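PDB 6GNA: thioredoxin reductase from Clostridium acetobutylicum ATCC 824, which probably passes electrons from ferredoxin through its bound FAD and a redox disulfide to thioredoxin, without using a pyridine nucleotide. Local coordinates for residues Ser31-Gly36 against Gln78-Lys83; Ala10-Gly15 against Val108-Gly113. All blocks are in the same frame, centred on the assembly; numbering follows the deposited sequence.

Overall arrangement
Both contacts belong to one parallel sheet of the FAD-binding Rossmann domain, ordered 79-80, 32-35, 9-12, 108-110, 253-255. Contact 1 (Ser31-Gly36 with Gln78-Lys83) is formed at the outer strand 79-80, while contact 2 (Ala10-Gly15 with Val108-Gly113) is central and fully buried; their centres are about 9 Å apart. Strands 32-35 and 9-12 are neighbours, and Ile33 O to Ile11 N (2.9 Å) and Phe35 O to Gly13 N (2.8 Å) are probable hydrogen bonds joining the contacts. Both reach FAD from the C-terminal ends of their strands: contact 1 at the adenine, contact 2 at the adenine, its ribose and the pyrophosphate.

Contact 1: Ser31-Gly36 against Gln78-Lys83. With FAD (flavin-adenine dinucleotide), chain B.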
loop_
_atom_site.group_PDB
_atom_site.type_symbol
_atom_site.label_atom_id
_atom_site.label_comp_id
_atom_site.label_asym_id
_atom_site.label_seq_id
_atom_site.Cartn_x
_atom_site.Cartn_y
_atom_site.Cartn_z
ATOM N N SER A 31 -14.183 -6.019 18.233
ATOM C CA SER A 31 -13.766 -4.824 18.946
ATOM C C SER A 31 -12.338 -4.459 18.559
ATOM O O SER A 31 -11.473 -5.330 18.421
ATOM C CB SER A 31 -13.834 -5.086 20.444
ATOM O OG SER A 31 -13.111 -6.261 20.763
ATOM N N VAL A 32 -12.096 -3.160 18.389
ATOM C CA VAL A 32 -10.803 -2.636 17.972
ATOM C C VAL A 32 -10.431 -1.490 18.898
ATOM O O VAL A 32 -11.276 -0.655 19.234
ATOM C CB VAL A 32 -10.863 -2.133 16.520
ATOM C CG1 VAL A 32 -9.517 -1.577 16.084
ATOM C CG2 VAL A 32 -11.306 -3.254 15.586
ATOM N N ILE A 33 -9.173 -1.456 19.329
ATOM C CA ILE A 33 -8.645 -0.344 20.113
ATOM C C ILE A 33 -7.434 0.201 19.375
ATOM O O ILE A 33 -6.618 -0.568 18.857
ATOM C CB ILE A 33 -8.302 -0.755 21.566
ATOM C CG1 ILE A 33 -7.756 0.436 22.368
ATOM C CG2 ILE A 33 -7.292 -1.908 21.605
ATOM C CD1 ILE A 33 -7.864 0.267 23.877
ATOM N N VAL A 34 -7.329 1.528 19.323
ATOM C CA VAL A 34 -6.245 2.219 18.629
ATOM C C VAL A 34 -5.481 3.027 19.664
ATOM O O VAL A 34 -6.055 3.910 20.317
ATOM C CB VAL A 34 -6.754 3.142 17.513
ATOM C CG1 VAL A 34 -5.568 3.722 16.736
ATOM C CG2 VAL A 34 -7.696 2.401 16.589
ATOM N N PHE A 35 -4.199 2.722 19.833
ATOM C CA PHE A 35 -3.332 3.455 20.745
ATOM C C PHE A 35 -2.556 4.508 19.975
ATOM O O PHE A 35 -2.138 4.269 18.838
ATOM C CB PHE A 35 -2.333 2.532 21.436
ATOM C CG PHE A 35 -2.970 1.491 22.285
ATOM C CD1 PHE A 35 -3.419 1.811 23.542
ATOM C CD2 PHE A 35 -3.133 0.198 21.831
ATOM C CE1 PHE A 35 -4.010 0.856 24.335
ATOM C CE2 PHE A 35 -3.721 -0.765 22.630
ATOM C CZ PHE A 35 -4.168 -0.426 23.878
ATOM N N GLY A 36 -2.356 5.665 20.590
ATOM C CA GLY A 36 -1.553 6.693 19.961
ATOM C C GLY A 36 -1.800 8.064 20.562
ATOM O O GLY A 36 -2.223 8.196 21.709
ATOM N N GLN A 78 -12.115 6.072 18.398
ATOM C CA GLN A 78 -11.402 6.958 19.304
ATOM C C GLN A 78 -9.972 6.469 19.465
ATOM O O GLN A 78 -9.679 5.285 19.291
ATOM C CB GLN A 78 -12.080 7.006 20.673
ATOM C CG GLN A 78 -13.468 7.624 20.653
ATOM C CD GLN A 78 -14.547 6.640 20.245
ATOM O OE1 GLN A 78 -14.448 5.441 20.520
ATOM N NE2 GLN A 78 -15.585 7.141 19.585
ATOM N N ILE A 79 -9.079 7.401 19.756
ATOM C CA ILE A 79 -7.685 7.095 20.032
ATOM C C ILE A 79 -7.527 6.989 21.539
ATOM O O ILE A 79 -7.893 7.909 22.279
ATOM C CB ILE A 79 -6.745 8.178 19.476
ATOM C CG1 ILE A 79 -6.967 8.397 17.967
ATOM C CG2 ILE A 79 -5.292 7.826 19.788
ATOM C CD1 ILE A 79 -7.035 7.146 17.147
ATOM N N GLU A 80 -6.972 5.872 21.992
ATOM C CA GLU A 80 -6.593 5.722 23.393
ATOM C C GLU A 80 -5.226 6.375 23.579
ATOM O O GLU A 80 -4.216 5.865 23.083
ATOM C CB GLU A 80 -6.563 4.245 23.779
ATOM C CG GLU A 80 -6.425 4.003 25.272
ATOM C CD GLU A 80 -7.684 4.357 26.044
ATOM O OE1 GLU A 80 -8.780 4.317 25.445
ATOM O OE2 GLU A 80 -7.574 4.678 27.248
ATOM N N ASN A 81 -5.203 7.508 24.296
ATOM C CA ASN A 81 -4.019 8.368 24.406
ATOM C C ASN A 81 -3.087 7.866 25.510
ATOM O O ASN A 81 -2.931 8.480 26.567
ATOM C CB ASN A 81 -4.442 9.805 24.671
ATOM C CG ASN A 81 -3.278 10.785 24.619
ATOM O OD1 ASN A 81 -2.442 10.731 23.718
ATOM N ND2 ASN A 81 -3.224 11.691 25.590
ATOM N N VAL A 82 -2.441 6.727 25.234
ATOM C CA VAL A 82 -1.416 6.158 26.101
ATOM C C VAL A 82 -0.271 5.660 25.233
ATOM O O VAL A 82 -0.438 5.357 24.050
ATOM C CB VAL A 82 -1.906 5.013 27.021
ATOM C CG1 VAL A 82 -3.010 5.497 27.940
ATOM C CG2 VAL A 82 -2.367 3.803 26.209
ATOM N N LYS A 83 0.899 5.562 25.849
ATOM C CA LYS A 83 2.081 5.007 25.204
ATOM C C LYS A 83 2.135 3.507 25.448
ATOM O O LYS A 83 2.054 3.052 26.588
ATOM C CB LYS A 83 3.362 5.659 25.737
ATOM C CG LYS A 83 4.652 5.085 25.136
ATOM C CD LYS A 83 5.905 5.781 25.662
ATOM C CE LYS A 83 7.163 5.200 25.013
ATOM N NZ LYS A 83 8.395 5.807 25.611
HETATM P PA FAD B . 3.581 8.031 11.845
HETATM O O1A FAD B . 2.974 9.054 10.918
HETATM O O2A FAD B . 4.911 8.322 12.495
HETATM O O5B FAD B . 2.520 7.696 13.004
HETATM C C5B FAD B . 2.954 7.115 14.227
HETATM C C4B FAD B . 2.017 7.518 15.354
HETATM O O4B FAD B . 1.903 6.446 16.291
HETATM C C3B FAD B . 2.554 8.723 16.108
HETATM O O3B FAD B . 1.502 9.647 16.394
HETATM C C2B FAD B . 3.114 8.149 17.389
HETATM O O2B FAD B . 2.989 9.053 18.490
HETATM C C1B FAD B . 2.289 6.891 17.592
HETATM N N9A FAD B . 3.077 5.852 18.289
HETATM C C8A FAD B . 4.258 5.343 17.889
HETATM N N7A FAD B . 4.694 4.409 18.771
HETATM C C5A FAD B . 3.782 4.316 19.753
HETATM C C6A FAD B . 3.620 3.528 20.994
HETATM N N6A FAD B . 4.552 2.623 21.372
HETATM N N1A FAD B . 2.512 3.745 21.732
HETATM C C2A FAD B . 1.571 4.639 21.376
HETATM N N3A FAD B . 1.658 5.385 20.263
HETATM C C4A FAD B . 2.718 5.271 19.430
HETATM N N1 FAD B . 4.917 11.552 2.982
HETATM C C2 FAD B . 4.297 11.706 1.786
HETATM O O2 FAD B . 3.858 10.691 1.205
HETATM N N3 FAD B . 4.131 12.902 1.195
HETATM C C4 FAD B . 4.572 14.034 1.756
HETATM O O4 FAD B . 4.407 15.134 1.188
HETATM C C4X FAD B . 5.264 13.955 3.064
HETATM N N5 FAD B . 5.735 15.055 3.690
HETATM C C5X FAD B . 6.362 14.956 4.883
HETATM C C6 FAD B . 6.838 16.102 5.506
HETATM C C7 FAD B . 7.483 16.013 6.734
HETATM C C7M FAD B . 8.000 17.256 7.407
HETATM C C8 FAD B . 7.664 14.689 7.383
HETATM C C8M FAD B . 8.364 14.588 8.712
HETATM C C9 FAD B . 7.189 13.542 6.762
HETATM C C9A FAD B . 6.544 13.628 5.536
HETATM N N10 FAD B . 6.069 12.465 4.895
HETATM C C10 FAD B . 5.405 12.609 3.663
HETATM C "C1'" FAD B . 6.222 11.146 5.514
HETATM C "C2'" FAD B . 4.894 10.692 6.098
HETATM O "O2'" FAD B . 4.511 11.618 7.118
HETATM C "C3'" FAD B . 5.015 9.296 6.696
HETATM O "O3'" FAD B . 5.364 8.361 5.673
HETATM C "C4'" FAD B . 3.708 8.869 7.346
HETATM O "O4'" FAD B . 3.358 9.802 8.376
HETATM C "C5'" FAD B . 3.827 7.467 7.929
HETATM O "O5'" FAD B . 2.769 7.277 8.857
HETATM P P FAD B . 2.771 6.065 9.909
HETATM O O1P FAD B . 1.370 5.914 10.449
HETATM O O2P FAD B . 3.480 4.863 9.340
HETATM O O3P FAD B . 3.733 6.618 11.080
HETATM O O HOH W 1 -9.651 3.047 20.395
#
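Glu80 O is gripped twice: Gly36 N approaches at 3.1 Å, tilted from the carbonyl plane, and Val82 N adds a weak bond across the inverse gamma turn centred on Asn81. The bond from Gly36 is one of two backbone bonds attaching the short edge strand 79-80 to strand 32-35 in the parallel sheet of the Rossmann fold. In the other, Glu80 N donates to Val34 O at 2.7 Å, nearly straight (164° at the hydrogen) and almost in line with the carbonyl bond. Upstream, a water takes over the bridging, accepting from Val34 N and donating to Gln78 O.

On one face Val34 CG1 meets Ile79 CD1 at 3.7 Å, and Ile79 CG2 lies 3.6 Å from Gly36 C. On the other, the Phe35 ring runs beside the aliphatic part of Glu80; Ile33 CG1 packs over one ring face near the rim, and Tyr103 meets the ring edge-to-face. Gly36 is extended, with phi 161°, and its CA comes to 3.5 Å from FAD N3A of the adenine. Beyond the turn, Val82 CG2 presses obliquely on Phe35 CD1 at 3.5 Å.

Contact 2: Ala10-Gly15 against Val108-Gly113; sequences AIIGSG and VILAMG. With FAD (flavin-adenine dinucleotide), chain B.
Ile12 N donates to Ile109 O at 2.8 Å with a nearly straight hydrogen (171°), and Ile109 N returns a bond of the same length to Ala10 O. Strands 10-12 and 108-110 thus run parallel, 4.7 Å apart at closest axis approach. The third bond, Ala111 N to Ile12 O, is more bent (133°), its donor lying above the carbonyl plane where both strands end.

Ile12 is the main apolar bridge. Its chi1 of -42° turns CG1 to the backbone N side, toward Val108, whose CG1 it meets at 3.8 Å; the same carbon also touches Leu110 CD2, while Ile12 CG2 lies beside Met112 CG and SD. The doubly bent Met112 chain folds along Ile12 and brings CB and CG against the adenine, CG to FAD N7A being 3.4 Å. On the other face Ile11 CG1 and Ile109 CD1 lie side by side, packed against helix 16-25, where both residues touch Ser21.

Past the strands the chain enters a glycine-rich turn consistent with the GxGxxG motif of Rossmann dinucleotide-binding folds. Gly13 CA points a hydrogen almost straight at Ala111 O, 3.5 Å away, and Gly15, the N-cap of helix 16-25, lies close to the cofactor. Ser14 N makes a weak bond to FAD O4B, and Ser14 OG, bonded to Ser37 N and Leu40 O, ties the turn to the neighbouring loop.

One water bridges protein and cofactor, donating to Ala111 O and to FAD O1P (2.6 Å) and accepting weakly from Gly15 N. With no lysine or arginine in either segment, their link to the phosphate runs through the water, with the N-terminus of helix 16-25 close by (Gly15 C to FAD O1P 3.3 Å), whose dipole would probably ease the phosphate charge.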
loop_
_atom_site.group_PDB
_atom_site.type_symbol
_atom_site.label_atom_id
_atom_site.label_comp_id
_atom_site.label_asym_id
_atom_site.label_seq_id
_atom_site.Cartn_x
_atom_site.Cartn_y
_atom_site.Cartn_z
ATOM N N ALA A 10 -5.773 -4.860 18.370
ATOM C CA ALA A 10 -5.113 -3.682 18.904
ATOM C C ALA A 10 -4.189 -3.105 17.845
ATOM O O ALA A 10 -3.371 -3.826 17.262
ATOM C CB ALA A 10 -4.318 -4.001 20.180
ATOM N N ILE A 11 -4.336 -1.805 17.595
ATOM C CA ILE A 11 -3.546 -1.078 16.614
ATOM C C ILE A 11 -2.598 -0.172 17.390
ATOM O O ILE A 11 -3.046 0.637 18.198
ATOM C CB ILE A 11 -4.465 -0.288 15.665
ATOM C CG1 ILE A 11 -5.331 -1.254 14.845
ATOM C CG2 ILE A 11 -3.665 0.653 14.777
ATOM C CD1 ILE A 11 -6.515 -0.612 14.183
ATOM N N ILE A 12 -1.299 -0.306 17.144
ATOM C CA ILE A 12 -0.271 0.387 17.918
ATOM C C ILE A 12 0.216 1.561 17.083
ATOM O O ILE A 12 1.200 1.469 16.352
ATOM C CB ILE A 12 0.883 -0.534 18.313
ATOM C CG1 ILE A 12 0.405 -1.928 18.770
ATOM C CG2 ILE A 12 1.742 0.157 19.366
ATOM C CD1 ILE A 12 -0.564 -1.920 19.922
ATOM N N GLY A 13 -0.484 2.674 17.192
ATOM C CA GLY A 13 -0.153 3.882 16.450
ATOM C C GLY A 13 -1.385 4.488 15.818
ATOM O O GLY A 13 -2.299 3.782 15.377
ATOM N N SER A 14 -1.397 5.823 15.753
ATOM C CA SER A 14 -2.555 6.621 15.372
ATOM C C SER A 14 -2.261 7.490 14.154
ATOM O O SER A 14 -2.965 8.464 13.911
ATOM C CB SER A 14 -2.999 7.493 16.548
ATOM O OG SER A 14 -1.905 8.270 17.023
ATOM N N GLY A 15 -1.188 7.196 13.434
ATOM C CA GLY A 15 -0.872 7.909 12.225
ATOM C C GLY A 15 -1.601 7.314 11.043
ATOM O O GLY A 15 -2.462 6.440 11.182
ATOM N N VAL A 108 -2.575 -8.020 16.776
ATOM C CA VAL A 108 -1.912 -6.734 16.957
ATOM C C VAL A 108 -1.463 -6.235 15.592
ATOM O O VAL A 108 -0.961 -7.021 14.780
ATOM C CB VAL A 108 -0.708 -6.845 17.914
ATOM C CG1 VAL A 108 0.150 -5.600 17.876
ATOM C CG2 VAL A 108 -1.185 -7.121 19.334
ATOM N N ILE A 109 -1.647 -4.936 15.337
ATOM C CA ILE A 109 -1.120 -4.283 14.138
ATOM C C ILE A 109 -0.149 -3.200 14.602
ATOM O O ILE A 109 -0.555 -2.209 15.211
ATOM C CB ILE A 109 -2.231 -3.696 13.263
ATOM C CG1 ILE A 109 -3.201 -4.798 12.812
ATOM C CG2 ILE A 109 -1.624 -3.001 12.028
ATOM C CD1 ILE A 109 -4.422 -4.283 12.082
ATOM N N LEU A 110 1.128 -3.400 14.326
ATOM C CA LEU A 110 2.153 -2.429 14.684
ATOM C C LEU A 110 2.144 -1.319 13.647
ATOM O O LEU A 110 2.327 -1.575 12.457
ATOM C CB LEU A 110 3.516 -3.128 14.691
ATOM C CG LEU A 110 3.641 -4.337 15.625
ATOM C CD1 LEU A 110 4.987 -4.988 15.500
ATOM C CD2 LEU A 110 3.412 -3.892 17.078
ATOM N N ALA A 111 2.046 -0.091 14.117
ATOM C CA ALA A 111 1.915 1.068 13.238
ATOM C C ALA A 111 2.610 2.261 13.863
ATOM O O ALA A 111 2.105 3.387 13.835
ATOM C CB ALA A 111 0.451 1.361 12.898
ATOM N N MET A 112 3.798 2.021 14.426
ATOM C CA MET A 112 4.452 3.005 15.274
ATOM C C MET A 112 5.200 4.079 14.502
ATOM O O MET A 112 5.734 5.006 15.129
ATOM C CB MET A 112 5.472 2.326 16.203
ATOM C CG MET A 112 4.901 1.375 17.227
ATOM S SD MET A 112 4.674 -0.282 16.623
ATOM C CE MET A 112 6.377 -0.817 16.357
ATOM N N GLY A 113 5.313 3.928 13.189
ATOM C CA GLY A 113 6.080 4.872 12.398
ATOM C C GLY A 113 7.556 4.514 12.515
ATOM O O GLY A 113 7.908 3.481 13.089
HETATM P PA FAD B . 3.581 8.031 11.845
HETATM O O1A FAD B . 2.974 9.054 10.918
HETATM O O2A FAD B . 4.911 8.322 12.495
HETATM O O5B FAD B . 2.520 7.696 13.004
HETATM C C5B FAD B . 2.954 7.115 14.227
HETATM C C4B FAD B . 2.017 7.518 15.354
HETATM O O4B FAD B . 1.903 6.446 16.291
HETATM C C3B FAD B . 2.554 8.723 16.108
HETATM O O3B FAD B . 1.502 9.647 16.394
HETATM C C2B FAD B . 3.114 8.149 17.389
HETATM O O2B FAD B . 2.989 9.053 18.490
HETATM C C1B FAD B . 2.289 6.891 17.592
HETATM N N9A FAD B . 3.077 5.852 18.289
HETATM C C8A FAD B . 4.258 5.343 17.889
HETATM N N7A FAD B . 4.694 4.409 18.771
HETATM C C5A FAD B . 3.782 4.316 19.753
HETATM C C6A FAD B . 3.620 3.528 20.994
HETATM N N6A FAD B . 4.552 2.623 21.372
HETATM N N1A FAD B . 2.512 3.745 21.732
HETATM C C2A FAD B . 1.571 4.639 21.376
HETATM N N3A FAD B . 1.658 5.385 20.263
HETATM C C4A FAD B . 2.718 5.271 19.430
HETATM N N1 FAD B . 4.917 11.552 2.982
HETATM C C2 FAD B . 4.297 11.706 1.786
HETATM O O2 FAD B . 3.858 10.691 1.205
HETATM N N3 FAD B . 4.131 12.902 1.195
HETATM C C4 FAD B . 4.572 14.034 1.756
HETATM O O4 FAD B . 4.407 15.134 1.188
HETATM C C4X FAD B . 5.264 13.955 3.064
HETATM N N5 FAD B . 5.735 15.055 3.690
HETATM C C5X FAD B . 6.362 14.956 4.883
HETATM C C6 FAD B . 6.838 16.102 5.506
HETATM C C7 FAD B . 7.483 16.013 6.734
HETATM C C7M FAD B . 8.000 17.256 7.407
HETATM C C8 FAD B . 7.664 14.689 7.383
HETATM C C8M FAD B . 8.364 14.588 8.712
HETATM C C9 FAD B . 7.189 13.542 6.762
HETATM C C9A FAD B . 6.544 13.628 5.536
HETATM N N10 FAD B . 6.069 12.465 4.895
HETATM C C10 FAD B . 5.405 12.609 3.663
HETATM C "C1'" FAD B . 6.222 11.146 5.514
HETATM C "C2'" FAD B . 4.894 10.692 6.098
HETATM O "O2'" FAD B . 4.511 11.618 7.118
HETATM C "C3'" FAD B . 5.015 9.296 6.696
HETATM O "O3'" FAD B . 5.364 8.361 5.673
HETATM C "C4'" FAD B . 3.708 8.869 7.346
HETATM O "O4'" FAD B . 3.358 9.802 8.376
HETATM C "C5'" FAD B . 3.827 7.467 7.929
HETATM O "O5'" FAD B . 2.769 7.277 8.857
HETATM P P FAD B . 2.771 6.065 9.909
HETATM O O1P FAD B . 1.370 5.914 10.449
HETATM O O2P FAD B . 3.480 4.863 9.340
HETATM O O3P FAD B . 3.733 6.618 11.080
HETATM O O HOH W 2 0.160 4.836 12.535
#